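Beta-galactoside alpha-2,6-sialyltransferase (Photobacterium sp., PDB 2Z4T) transfers sialic acid from its CMP-activated donor onto the galactose of beta-galactoside acceptors such as lactose, forming an alpha-2,6 linkage. Local coordinates at residues 152-157 and 336-341; 355-360 and 383-388; 362-367 and 409-414. All coordinates share one frame; numbering follows the deposited sequence.

Contact 1 (152-157 and 336-341); sequences GRIVPT and SIVNFD
Ile154 packs against Ile337 and Val338, a compact example of apolar packing between a loop and a helix end, centred on one branched side chain. From CB, which points toward the helix end, the two branches divide the work. CG1 stands anti to the carbonyl carbon (chi1 -67°), leaving CG2 anti to the backbone N and facing Ile337. There Ile154 CG2 comes 3.6 Å from Ile337 CG2, methyl against methyl, and 3.8 Å from Ile337 O. The longer branch runs on through CG1, fully extended, until Ile154 CD1 lies 4.3 Å from Val338 CG1. The two isoleucine side chains cross at about a right angle, and Pro156 adds a looser contact, its CB 4.5 Å from Ile337 CG2. Thus Ile337 CG2 is shared by two residues of the loop. Asn339, with its positive phi, belongs to a Schellman motif at this end of the helix. Ile154 and Ile337 also touch helix 126-141, through Thr128 and Leu132 respectively. The joint is plain apolar packing of the loop that follows parallel strand 146-151 in a GT-B fold, a loop whose Gly152 and Arg153 belong to a magnesium site and whose Arg153 also lines the glycan pocket.

Contact 2 (355-360 and 383-388); sequences PNFVFT and NNAINE
The phenyl ring of Phe357 meets Ala385 and Ile386 with the corner formed by CE2 and CZ, approaching them obliquely. One face of this ring has the backbone N of Phe359 above it, 3.9 Å from the plane and offset toward the rim, so the strand partly covers its own aromatic side chain. This is the strand-to-helix packing of a beta-alpha-beta unit, strand 356-360, helix 371-386 and strand 399-403, in the six-stranded parallel sheet with Rossmann-like order 3-2-1-4-5-6 that forms one half of the GT-B fold.

Phe357 and Ala385 point their CB atoms toward each other between sheet and helix. With CG anti to the backbone N (chi1 162°), the phenylalanine extends far enough for CZ to lie 3.9 Å from Ala385 CB, and CE2 is equally near that methyl. A short side chain on the helix thus accommodates a large one on the strand. Ile386 crosses the phenylalanine at about a right angle and presents its short branch, CG2, 4.1 Å from Phe357 CE2. Leu394, Leu400 and Ala445 also touch Phe357, while Phe359 packs on an earlier part of the same helix, against Gln378, Val381 and Ile382.

The strand's two ends serve different sites: Asn356 belongs to a magnesium site, and Thr360 touches the bound CMP. Helix 371-386 is ending here, Asn387 being the first residue to leave helical geometry. Asn383 O still receives two weak backbone bonds there, one of 3.3 Å from Ile386 N and one of 2.9 Å from Asn387 N.

Contact 3 (362-367 and 409-414); sequences TTVWAG and GIINTL. With GAL (beta-D-galactopyranose), chain B; GLC (alpha-D-glucopyranose), chain C.
Thr363 and Val364 both meet the tip of Ile411, and each crosses it at about a right angle, so that one methyl is presented to two consecutive residues of the loop. Ile411 CD1 lies 3.8 Å from Thr363 OG1 and 4.1 Å from Val364 CG2. It touches the oxygen only by packing: Thr363 OG1 makes its hydrogen bond to Gly407 O. A water adds a polar link, donating to Thr362 O at 2.9 Å and to Asn412 OD1 at 2.7 Å, and it thereby joins the loop carbonyl to the helix side chain. The amide of Asn412 is held at its other end too, through ND2 to His405 O.

The same loop lines the glycan pocket. Thr363 has OG1 anti to the backbone N (chi1 -168°), which puts CG2 between the backbone N and the carbonyl carbon and sets it under the Trp365 indole, 3.6 Å from the ring plane. On the opposite face GAL C5 sits 3.5 Å above that plane, toward the rim, and GLC O3 lies over the same side as the galactose, 3.6 Å from Trp365 CZ3. The indole is therefore sandwiched between protein and disaccharide, an aromatic platform of the kind often found in carbohydrate-binding sites. His405, a CMP-binding residue, meets the Trp365 ring with the planes at about 75°.

In the fold, the loop leaves strand 356-360 and leads to helix 371-386, whose Arg371 and Gln378 also touch Ile411; the start of helix 410-417 is thus packed against both the loop and that helix.

Overall arrangement
From the N terminus, the chain passes the beta-sandwich and enters the GT-B fold, where contact 1 closes a loop of 178 intervening residues by bringing helix 328-338 back to the turn after strand 146-151. Both later contacts open after contact 1 has closed, in the part built on the six-stranded parallel sheet. These two cross: 355-360 and 362-367 adjoin in sequence, and their partners 383-388 and 409-414 come in the same order, so strand, loop and successive helices are interlocked. Contact 2 packs a helix on the sheet, whereas contact 3 packs the loop that carries Trp365 and Ala366 of the glycan pocket on helix 410-417. Across the cleft, contacts 1 and 3 touch where Arg153 NH2 packs 4.0 Å from Trp365 CZ3.

Contact 1 (152-157 and 336-341)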
loop_
_atom_site.group_PDB
_atom_site.type_symbol
_atom_site.label_atom_id
_atom_site.label_comp_id
_atom_site.label_asym_id
_atom_site.label_seq_id
_atom_site.Cartn_x
_atom_site.Cartn_y
_atom_site.Cartn_z
ATOM N N GLY A 152 -9.569 -1.903 3.241
ATOM C CA GLY A 152 -10.941 -1.582 2.878
ATOM C C GLY A 152 -11.258 -1.701 1.400
ATOM O O GLY A 152 -12.347 -2.106 1.041
ATOM N N ARG A 153 -10.310 -1.355 0.540
ATOM C CA ARG A 153 -10.654 -1.039 -0.855
ATOM C C ARG A 153 -10.015 -1.942 -1.895
ATOM O O ARG A 153 -10.217 -1.753 -3.091
ATOM C CB ARG A 153 -10.347 0.437 -1.162
ATOM C CG ARG A 153 -11.057 1.387 -0.216
ATOM C CD ARG A 153 -11.701 2.539 -0.922
ATOM N NE ARG A 153 -12.666 3.195 -0.039
ATOM C CZ ARG A 153 -13.995 3.098 -0.139
ATOM N NH1 ARG A 153 -14.567 2.375 -1.108
ATOM N NH2 ARG A 153 -14.763 3.741 0.738
ATOM N N ILE A 154 -9.202 -2.889 -1.445
ATOM C CA ILE A 154 -8.715 -3.934 -2.308
ATOM C C ILE A 154 -8.976 -5.256 -1.605
ATOM O O ILE A 154 -8.722 -5.421 -0.407
ATOM C CB ILE A 154 -7.215 -3.771 -2.651
ATOM C CG1 ILE A 154 -6.996 -2.523 -3.504
ATOM C CG2 ILE A 154 -6.682 -5.006 -3.389
ATOM C CD1 ILE A 154 -5.557 -2.300 -3.936
ATOM N N VAL A 155 -9.516 -6.206 -2.341
ATOM C CA VAL A 155 -9.746 -7.494 -1.759
ATOM C C VAL A 155 -9.205 -8.557 -2.712
ATOM O O VAL A 155 -9.783 -8.820 -3.748
ATOM C CB VAL A 155 -11.235 -7.643 -1.231
ATOM C CG1 VAL A 155 -12.172 -6.555 -1.805
ATOM C CG2 VAL A 155 -11.796 -9.092 -1.362
ATOM N N PRO A 156 -8.047 -9.135 -2.363
ATOM C CA PRO A 156 -7.461 -10.201 -3.153
ATOM C C PRO A 156 -8.311 -11.457 -3.028
ATOM O O PRO A 156 -8.937 -11.686 -1.980
ATOM C CB PRO A 156 -6.101 -10.449 -2.484
ATOM C CG PRO A 156 -5.917 -9.383 -1.497
ATOM C CD PRO A 156 -7.249 -8.830 -1.162
ATOM N N THR A 157 -8.348 -12.256 -4.091
ATOM C CA THR A 157 -8.990 -13.572 -4.046
ATOM C C THR A 157 -8.200 -14.483 -3.106
ATOM O O THR A 157 -7.080 -14.135 -2.692
ATOM C CB THR A 157 -9.005 -14.197 -5.433
ATOM O OG1 THR A 157 -7.653 -14.499 -5.826
ATOM C CG2 THR A 157 -9.665 -13.226 -6.447
ATOM N N SER A 336 -3.823 -7.614 -11.700
ATOM C CA SER A 336 -4.872 -8.530 -11.418
ATOM C C SER A 336 -5.457 -8.256 -10.028
ATOM O O SER A 336 -6.671 -8.238 -9.862
ATOM C CB SER A 336 -4.302 -9.930 -11.528
ATOM O OG SER A 336 -5.255 -10.849 -11.108
ATOM N N ILE A 337 -4.608 -8.008 -9.039
ATOM C CA ILE A 337 -5.106 -7.663 -7.716
ATOM C C ILE A 337 -5.826 -6.306 -7.656
ATOM O O ILE A 337 -6.831 -6.182 -6.965
ATOM C CB ILE A 337 -4.018 -7.770 -6.624
ATOM C CG1 ILE A 337 -3.555 -9.233 -6.510
ATOM C CG2 ILE A 337 -4.584 -7.281 -5.275
ATOM C CD1 ILE A 337 -2.372 -9.468 -5.579
ATOM N N VAL A 338 -5.317 -5.296 -8.365
ATOM C CA VAL A 338 -6.015 -4.006 -8.442
ATOM C C VAL A 338 -7.208 -3.999 -9.442
ATOM O O VAL A 338 -7.920 -3.008 -9.542
ATOM C CB VAL A 338 -5.045 -2.787 -8.699
ATOM C CG1 VAL A 338 -3.788 -2.882 -7.816
ATOM C CG2 VAL A 338 -4.665 -2.687 -10.187
ATOM N N ASN A 339 -7.419 -5.114 -10.145
ATOM C CA ASN A 339 -8.461 -5.255 -11.187
ATOM C C ASN A 339 -8.370 -4.289 -12.372
ATOM O O ASN A 339 -9.384 -3.836 -12.915
ATOM C CB ASN A 339 -9.885 -5.302 -10.604
ATOM C CG ASN A 339 -10.056 -6.397 -9.550
ATOM O OD1 ASN A 339 -9.489 -7.478 -9.670
ATOM N ND2 ASN A 339 -10.822 -6.107 -8.501
ATOM N N PHE A 340 -7.140 -3.999 -12.780
ATOM C CA PHE A 340 -6.921 -3.212 -13.981
ATOM C C PHE A 340 -6.676 -4.092 -15.210
ATOM O O PHE A 340 -5.652 -4.772 -15.330
ATOM C CB PHE A 340 -5.784 -2.198 -13.793
ATOM C CG PHE A 340 -5.558 -1.310 -14.999
ATOM C CD1 PHE A 340 -6.636 -0.858 -15.768
ATOM C CD2 PHE A 340 -4.275 -0.915 -15.354
ATOM C CE1 PHE A 340 -6.435 -0.035 -16.866
ATOM C CE2 PHE A 340 -4.070 -0.097 -16.455
ATOM C CZ PHE A 340 -5.162 0.342 -17.218
ATOM N N ASP A 341 -7.637 -4.090 -16.114
ATOM C CA ASP A 341 -7.454 -4.740 -17.393
ATOM C C ASP A 341 -6.927 -3.699 -18.399
ATOM O O ASP A 341 -7.686 -2.937 -19.006
ATOM C CB ASP A 341 -8.772 -5.366 -17.843
ATOM C CG ASP A 341 -8.649 -6.134 -19.155
ATOM O OD1 ASP A 341 -7.535 -6.238 -19.749
ATOM O OD2 ASP A 341 -9.704 -6.634 -19.588
#

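Contact 2 (355-360 and 383-388)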
loop_
_atom_site.group_PDB
_atom_site.type_symbol
_atom_site.label_atom_id
_atom_site.label_comp_id
_atom_site.label_asym_id
_atom_site.label_seq_id
_atom_site.Cartn_x
_atom_site.Cartn_y
_atom_site.Cartn_z
ATOM N N PRO A 355 -8.980 12.125 -29.527
ATOM C CA PRO A 355 -8.088 12.018 -28.369
ATOM C C PRO A 355 -8.945 11.637 -27.172
ATOM O O PRO A 355 -10.149 11.834 -27.219
ATOM C CB PRO A 355 -7.541 13.438 -28.211
ATOM C CG PRO A 355 -8.578 14.329 -28.889
ATOM C CD PRO A 355 -9.034 13.503 -30.059
ATOM N N ASN A 356 -8.350 11.080 -26.123
ATOM C CA ASN A 356 -9.131 10.598 -24.989
ATOM C C ASN A 356 -9.020 11.453 -23.744
ATOM O O ASN A 356 -7.926 11.889 -23.362
ATOM C CB ASN A 356 -8.736 9.159 -24.678
ATOM C CG ASN A 356 -8.685 8.320 -25.921
ATOM O OD1 ASN A 356 -9.645 8.281 -26.694
ATOM N ND2 ASN A 356 -7.554 7.685 -26.153
ATOM N N PHE A 357 -10.168 11.665 -23.113
ATOM C CA PHE A 357 -10.294 12.535 -21.960
ATOM C C PHE A 357 -10.778 11.699 -20.787
ATOM O O PHE A 357 -11.764 10.978 -20.920
ATOM C CB PHE A 357 -11.288 13.657 -22.283
ATOM C CG PHE A 357 -11.832 14.377 -21.077
ATOM C CD1 PHE A 357 -10.994 14.807 -20.048
ATOM C CD2 PHE A 357 -13.186 14.681 -21.002
ATOM C CE1 PHE A 357 -11.504 15.484 -18.943
ATOM C CE2 PHE A 357 -13.705 15.374 -19.914
ATOM C CZ PHE A 357 -12.868 15.779 -18.882
ATOM N N VAL A 358 -10.071 11.766 -19.660
ATOM C CA VAL A 358 -10.534 11.118 -18.445
ATOM C C VAL A 358 -10.959 12.186 -17.459
ATOM O O VAL A 358 -10.174 13.077 -17.137
ATOM C CB VAL A 358 -9.454 10.202 -17.775
ATOM C CG1 VAL A 358 -9.942 9.693 -16.386
ATOM C CG2 VAL A 358 -9.094 9.028 -18.667
ATOM N N PHE A 359 -12.210 12.125 -17.016
ATOM C CA PHE A 359 -12.648 12.967 -15.930
ATOM C C PHE A 359 -12.448 12.196 -14.639
ATOM O O PHE A 359 -12.906 11.040 -14.538
ATOM C CB PHE A 359 -14.111 13.390 -16.078
ATOM C CG PHE A 359 -14.643 14.108 -14.874
ATOM C CD1 PHE A 359 -14.473 15.477 -14.736
ATOM C CD2 PHE A 359 -15.264 13.401 -13.844
ATOM C CE1 PHE A 359 -14.943 16.140 -13.606
ATOM C CE2 PHE A 359 -15.740 14.049 -12.702
ATOM C CZ PHE A 359 -15.576 15.424 -12.582
ATOM N N THR A 360 -11.773 12.811 -13.658
ATOM C CA THR A 360 -11.577 12.165 -12.361
ATOM C C THR A 360 -12.569 12.710 -11.339
ATOM O O THR A 360 -12.657 13.924 -11.145
ATOM C CB THR A 360 -10.111 12.298 -11.831
ATOM O OG1 THR A 360 -9.790 13.669 -11.553
ATOM C CG2 THR A 360 -9.138 11.766 -12.836
ATOM N N ASN A 383 -19.606 18.647 -18.145
ATOM C CA ASN A 383 -20.260 19.429 -19.194
ATOM C C ASN A 383 -19.472 20.642 -19.612
ATOM O O ASN A 383 -19.380 20.950 -20.796
ATOM C CB ASN A 383 -21.682 19.809 -18.799
ATOM C CG ASN A 383 -22.616 18.627 -18.862
ATOM O OD1 ASN A 383 -22.292 17.617 -19.490
ATOM N ND2 ASN A 383 -23.771 18.731 -18.203
ATOM N N ASN A 384 -18.864 21.301 -18.636
ATOM C CA ASN A 384 -18.010 22.439 -18.927
ATOM C C ASN A 384 -16.846 22.082 -19.856
ATOM O O ASN A 384 -16.511 22.848 -20.766
ATOM C CB ASN A 384 -17.535 23.040 -17.614
ATOM C CG ASN A 384 -18.441 24.154 -17.147
ATOM O OD1 ASN A 384 -18.324 25.276 -17.643
ATOM N ND2 ASN A 384 -19.371 23.855 -16.213
ATOM N N ALA A 385 -16.277 20.894 -19.646
ATOM C CA ALA A 385 -15.162 20.369 -20.448
ATOM C C ALA A 385 -15.511 19.982 -21.892
ATOM O O ALA A 385 -14.683 20.167 -22.799
ATOM C CB ALA A 385 -14.490 19.178 -19.725
ATOM N N ILE A 386 -16.714 19.435 -22.098
ATOM C CA ILE A 386 -17.096 18.851 -23.397
ATOM C C ILE A 386 -18.114 19.697 -24.171
ATOM O O ILE A 386 -18.530 19.312 -25.265
ATOM C CB ILE A 386 -17.676 17.408 -23.246
ATOM C CG1 ILE A 386 -19.155 17.456 -22.772
ATOM C CG2 ILE A 386 -16.760 16.533 -22.364
ATOM C CD1 ILE A 386 -19.797 16.089 -22.409
ATOM N N ASN A 387 -18.518 20.834 -23.592
ATOM C CA ASN A 387 -19.479 21.733 -24.223
ATOM C C ASN A 387 -18.779 23.003 -24.767
ATOM O O ASN A 387 -18.090 23.712 -24.031
ATOM C CB ASN A 387 -20.634 22.045 -23.252
ATOM C CG ASN A 387 -21.797 22.802 -23.920
ATOM O OD1 ASN A 387 -21.583 23.779 -24.630
ATOM N ND2 ASN A 387 -23.031 22.369 -23.661
ATOM N N GLU A 388 -18.941 23.274 -26.056
ATOM C CA GLU A 388 -18.275 24.419 -26.690
ATOM C C GLU A 388 -18.661 25.782 -26.123
ATOM O O GLU A 388 -17.879 26.739 -26.218
ATOM C CB GLU A 388 -18.507 24.422 -28.198
ATOM C CG GLU A 388 -17.892 23.216 -28.894
ATOM C CD GLU A 388 -17.865 23.371 -30.401
ATOM O OE1 GLU A 388 -17.391 24.429 -30.883
ATOM O OE2 GLU A 388 -18.324 22.437 -31.098
#

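Contact 3 (362-367 and 409-414)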
loop_
_atom_site.group_PDB
_atom_site.type_symbol
_atom_site.label_atom_id
_atom_site.label_comp_id
_atom_site.label_asym_id
_atom_site.label_seq_id
_atom_site.Cartn_x
_atom_site.Cartn_y
_atom_site.Cartn_z
ATOM N N THR A 362 -14.851 12.764 -7.449
ATOM C CA THR A 362 -14.598 12.791 -6.020
ATOM C C THR A 362 -15.761 12.155 -5.239
ATOM O O THR A 362 -16.762 11.746 -5.823
ATOM C CB THR A 362 -14.346 14.234 -5.503
ATOM O OG1 THR A 362 -13.753 14.184 -4.202
ATOM C CG2 THR A 362 -15.646 15.036 -5.434
ATOM N N THR A 363 -15.625 12.096 -3.919
ATOM C CA THR A 363 -16.724 11.638 -3.091
ATOM C C THR A 363 -16.829 12.534 -1.879
ATOM O O THR A 363 -15.917 13.315 -1.641
ATOM C CB THR A 363 -16.528 10.172 -2.651
ATOM O OG1 THR A 363 -17.748 9.701 -2.086
ATOM C CG2 THR A 363 -15.390 10.032 -1.632
ATOM N N VAL A 364 -17.918 12.425 -1.114
ATOM C CA VAL A 364 -18.020 13.124 0.162
ATOM C C VAL A 364 -17.820 12.146 1.297
ATOM O O VAL A 364 -18.523 11.132 1.367
ATOM C CB VAL A 364 -19.424 13.675 0.467
ATOM C CG1 VAL A 364 -19.303 15.093 1.033
ATOM C CG2 VAL A 364 -20.379 13.566 -0.722
ATOM N N TRP A 365 -16.904 12.464 2.210
ATOM C CA TRP A 365 -16.801 11.726 3.478
ATOM C C TRP A 365 -17.729 12.357 4.539
ATOM O O TRP A 365 -17.927 13.580 4.560
ATOM C CB TRP A 365 -15.351 11.685 3.988
ATOM C CG TRP A 365 -14.318 11.147 3.005
ATOM C CD1 TRP A 365 -13.154 11.765 2.624
ATOM C CD2 TRP A 365 -14.345 9.884 2.308
ATOM N NE1 TRP A 365 -12.463 10.980 1.726
ATOM C CE2 TRP A 365 -13.161 9.818 1.517
ATOM C CE3 TRP A 365 -15.251 8.815 2.262
ATOM C CZ2 TRP A 365 -12.856 8.718 0.703
ATOM C CZ3 TRP A 365 -14.954 7.720 1.435
ATOM C CH2 TRP A 365 -13.757 7.684 0.670
ATOM N N ALA A 366 -18.305 11.520 5.407
ATOM C CA ALA A 366 -19.156 12.011 6.501
ATOM C C ALA A 366 -20.201 13.042 6.025
ATOM O O ALA A 366 -20.447 14.041 6.707
ATOM C CB ALA A 366 -18.284 12.614 7.620
ATOM N N GLY A 367 -20.795 12.807 4.856
ATOM C CA GLY A 367 -21.802 13.709 4.315
ATOM C C GLY A 367 -22.732 13.062 3.303
ATOM O O GLY A 367 -23.012 13.642 2.253
ATOM N N GLY A 409 -19.462 5.442 -4.649
ATOM C CA GLY A 409 -20.723 4.764 -4.447
ATOM C C GLY A 409 -21.768 5.287 -5.404
ATOM O O GLY A 409 -21.567 5.274 -6.620
ATOM N N ILE A 410 -22.869 5.778 -4.844
ATOM C CA ILE A 410 -24.009 6.196 -5.639
ATOM C C ILE A 410 -23.696 7.427 -6.484
ATOM O O ILE A 410 -24.400 7.698 -7.447
ATOM C CB ILE A 410 -25.288 6.356 -4.758
ATOM C CG1 ILE A 410 -26.463 5.561 -5.362
ATOM C CG2 ILE A 410 -25.623 7.831 -4.438
ATOM C CD1 ILE A 410 -27.203 6.192 -6.642
ATOM N N ILE A 411 -22.629 8.156 -6.141
ATOM C CA ILE A 411 -22.187 9.315 -6.942
ATOM C C ILE A 411 -21.715 8.862 -8.310
ATOM O O ILE A 411 -22.065 9.460 -9.340
ATOM C CB ILE A 411 -21.035 10.090 -6.270
ATOM C CG1 ILE A 411 -21.497 10.680 -4.944
ATOM C CG2 ILE A 411 -20.512 11.186 -7.195
ATOM C CD1 ILE A 411 -20.398 11.344 -4.180
ATOM N N ASN A 412 -20.923 7.799 -8.311
ATOM C CA ASN A 412 -20.414 7.221 -9.537
ATOM C C ASN A 412 -21.517 6.686 -10.432
ATOM O O ASN A 412 -21.482 6.920 -11.641
ATOM C CB ASN A 412 -19.348 6.160 -9.251
ATOM C CG ASN A 412 -18.122 6.749 -8.565
ATOM O OD1 ASN A 412 -17.928 7.960 -8.571
ATOM N ND2 ASN A 412 -17.286 5.897 -7.985
ATOM N N THR A 413 -22.515 6.007 -9.864
ATOM C CA THR A 413 -23.560 5.485 -10.741
ATOM C C THR A 413 -24.408 6.614 -11.363
ATOM O O THR A 413 -24.716 6.568 -12.548
ATOM C CB THR A 413 -24.407 4.300 -10.114
ATOM O OG1 THR A 413 -25.574 4.808 -9.467
ATOM C CG2 THR A 413 -23.584 3.466 -9.119
ATOM N N LEU A 414 -24.718 7.649 -10.576
ATOM C CA LEU A 414 -25.443 8.819 -11.080
ATOM C C LEU A 414 -24.716 9.517 -12.232
ATOM O O LEU A 414 -25.339 9.848 -13.244
ATOM C CB LEU A 414 -25.726 9.820 -9.962
ATOM C CG LEU A 414 -26.811 9.400 -8.966
ATOM C CD1 LEU A 414 -26.727 10.223 -7.707
ATOM C CD2 LEU A 414 -28.220 9.501 -9.592
HETATM C C1 GAL B . -12.704 8.562 5.870
HETATM C C2 GAL B . -11.944 9.088 7.086
HETATM C C3 GAL B . -10.988 10.193 6.643
HETATM C C4 GAL B . -10.121 9.720 5.469
HETATM C C5 GAL B . -10.966 9.110 4.347
HETATM C C6 GAL B . -10.123 8.437 3.260
HETATM O O2 GAL B . -12.868 9.542 8.063
HETATM O O3 GAL B . -10.165 10.594 7.728
HETATM O O4 GAL B . -9.189 8.779 5.955
HETATM O O5 GAL B . -11.795 8.112 4.888
HETATM O O6 GAL B . -9.355 9.361 2.517
HETATM C C1 GLC C . -16.714 5.103 5.320
HETATM C C2 GLC C . -15.586 5.136 4.285
HETATM C C3 GLC C . -14.349 5.757 4.932
HETATM C C4 GLC C . -14.645 7.118 5.591
HETATM C C5 GLC C . -15.895 6.992 6.504
HETATM C C6 GLC C . -16.449 8.230 7.239
HETATM O O1 GLC C . -16.336 4.357 6.473
HETATM O O2 GLC C . -15.239 3.852 3.820
HETATM O O3 GLC C . -13.317 5.824 3.983
HETATM O O4 GLC C . -13.495 7.488 6.326
HETATM O O5 GLC C . -16.963 6.434 5.743
HETATM O O6 GLC C . -15.802 9.454 6.960
HETATM O O HOH W 1 -16.364 10.160 -8.227
#